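PDB 5ZLI: glutamine synthetase from Helicobacter pylori, which belongs to the glutamine synthetase family, as a type I beta enzyme, and pairs a beta-Grasp domain with a catalytic domain in a twelve-chain assembly. Local coordinates for residues F136-E141 and S276-H281. Numbering follows the deposited sequence.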
# COMPACT_ATOMS: atom_id res chain seq x y z
N PHE B 136 -49.57 -27.70 19.67
CA PHE B 136 -48.58 -26.65 19.90
C PHE B 136 -48.24 -25.95 18.59
O PHE B 136 -48.01 -26.62 17.58
CB PHE B 136 -47.23 -27.15 20.47
CG PHE B 136 -47.24 -27.47 21.93
CD1 PHE B 136 -47.87 -28.61 22.40
CD2 PHE B 136 -46.60 -26.64 22.83
CE1 PHE B 136 -47.85 -28.89 23.75
CE2 PHE B 136 -46.60 -26.92 24.18
CZ PHE B 136 -47.22 -28.04 24.64
N GLY B 137 -48.07 -24.64 18.67
CA GLY B 137 -47.73 -23.82 17.52
C GLY B 137 -46.73 -22.73 17.84
O GLY B 137 -47.08 -21.72 18.44
N ALA B 138 -45.49 -22.90 17.39
CA ALA B 138 -44.38 -22.03 17.75
C ALA B 138 -44.11 -20.98 16.66
O ALA B 138 -44.18 -21.28 15.46
CB ALA B 138 -43.10 -22.83 18.00
N GLU B 139 -43.84 -19.75 17.09
CA GLU B 139 -43.34 -18.70 16.22
C GLU B 139 -41.88 -18.49 16.61
O GLU B 139 -41.60 -17.89 17.66
CB GLU B 139 -44.11 -17.40 16.41
CG GLU B 139 -45.63 -17.51 16.46
CD GLU B 139 -46.28 -16.24 17.03
OE1 GLU B 139 -45.52 -15.31 17.39
OE2 GLU B 139 -47.52 -16.17 17.15
N ASN B 140 -40.94 -18.95 15.77
CA ASN B 140 -39.51 -18.79 16.07
C ASN B 140 -38.97 -17.59 15.30
O ASN B 140 -38.54 -17.71 14.15
CB ASN B 140 -38.70 -20.03 15.74
CG ASN B 140 -39.06 -21.21 16.58
OD1 ASN B 140 -38.48 -21.42 17.65
ND2 ASN B 140 -40.00 -22.03 16.09
N GLU B 141 -38.97 -16.44 15.96
CA GLU B 141 -38.27 -15.27 15.42
C GLU B 141 -36.78 -15.57 15.32
O GLU B 141 -36.20 -16.27 16.16
CB GLU B 141 -38.52 -14.03 16.30
CG GLU B 141 -40.02 -13.70 16.46
CD GLU B 141 -40.33 -12.50 17.38
OE1 GLU B 141 -39.54 -12.22 18.31
OE2 GLU B 141 -41.42 -11.89 17.23
N SER B 276 -35.28 -12.40 20.22
CA SER B 276 -36.06 -13.35 19.46
C SER B 276 -36.84 -14.22 20.43
O SER B 276 -36.30 -14.68 21.43
CB SER B 276 -35.18 -14.18 18.55
OG SER B 276 -34.61 -13.33 17.56
N GLY B 277 -38.13 -14.40 20.16
CA GLY B 277 -38.91 -15.24 21.03
C GLY B 277 -39.28 -16.53 20.34
O GLY B 277 -39.16 -16.64 19.11
N MET B 278 -39.67 -17.54 21.12
CA MET B 278 -40.44 -18.66 20.61
C MET B 278 -41.81 -18.52 21.26
O MET B 278 -42.09 -19.12 22.30
CB MET B 278 -39.79 -20.03 20.88
CG MET B 278 -40.51 -21.20 20.21
SD MET B 278 -39.80 -22.83 20.53
CE MET B 278 -40.08 -22.95 22.31
N HIS B 279 -42.64 -17.66 20.68
CA HIS B 279 -44.03 -17.51 21.07
C HIS B 279 -44.77 -18.81 20.79
O HIS B 279 -44.98 -19.20 19.63
CB HIS B 279 -44.64 -16.32 20.33
CG HIS B 279 -43.96 -15.02 20.65
ND1 HIS B 279 -43.31 -14.80 21.85
CD2 HIS B 279 -43.76 -13.91 19.91
CE1 HIS B 279 -42.78 -13.59 21.85
NE2 HIS B 279 -43.03 -13.03 20.68
N THR B 280 -45.12 -19.52 21.85
CA THR B 280 -45.67 -20.87 21.79
C THR B 280 -47.16 -20.81 22.11
O THR B 280 -47.55 -20.22 23.12
CB THR B 280 -44.89 -21.79 22.74
OG1 THR B 280 -44.30 -21.01 23.77
CG2 THR B 280 -43.76 -22.47 22.04
N HIS B 281 -47.97 -21.38 21.23
CA HIS B 281 -49.42 -21.39 21.38
C HIS B 281 -49.89 -22.79 21.75
O HIS B 281 -49.56 -23.76 21.06
CB HIS B 281 -50.10 -20.94 20.06
CG HIS B 281 -49.89 -19.50 19.70
ND1 HIS B 281 -50.85 -18.76 19.03
CD2 HIS B 281 -48.85 -18.65 19.90
CE1 HIS B 281 -50.41 -17.53 18.84
NE2 HIS B 281 -49.20 -17.43 19.36
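Gly137 and His281 open an antiparallel ladder in which each backbone bonds the other, Gly137 N to His281 O at 3.0 Å and His281 N to Gly137 O. Two residues on, Glu139 and His279 form the next hydrogen-bonded pair, lopsided because Glu139 N meets His279 O at 2.8 Å while the return bond is weak. Past the regular strand, Glu141 N still bonds Gly277 O, lying almost in line with that carbonyl.

Side chains alternate between the two faces. On one, Ala138 CB rests on Met278 CG at 3.8 Å; with its CG anti to the backbone N (chi1 -174°), Met278 runs alongside Asn140, whose OD1 sits 3.3 Å from Met278 CG and is hydrogen-bonded to Ser373 OG. Helix 238-258 covers Ala138 and Asn140, and Phe381 of helix 377-393 packs on Met278 and Thr280.

The other face is polar. The extended Glu139 chain carries its carboxylate between the two histidines: OE1 comes to the edge of the His279 ring, in its plane and 3.4 Å from CD2, with the two planes 82° apart, while OE2 lies 3.0 Å from His281 NE2, which also makes a weak hydrogen bond to Glu367 OE1 of strand 366-368. Just past the strand, Gly277 N donates a hydrogen bond to Glu141 OE1 (3.2 Å), approaching from above the carboxylate plane. Glu230 brings a like charge close to both Glu139 and Glu141.

Such pairing of strands 133-145 and 278-286, largely apolar where helices 238-258 and 377-393 cover it and lined by glutamate and histidine on the other face, belongs to the curved central sheet of the glutamine synthetase catalytic domain.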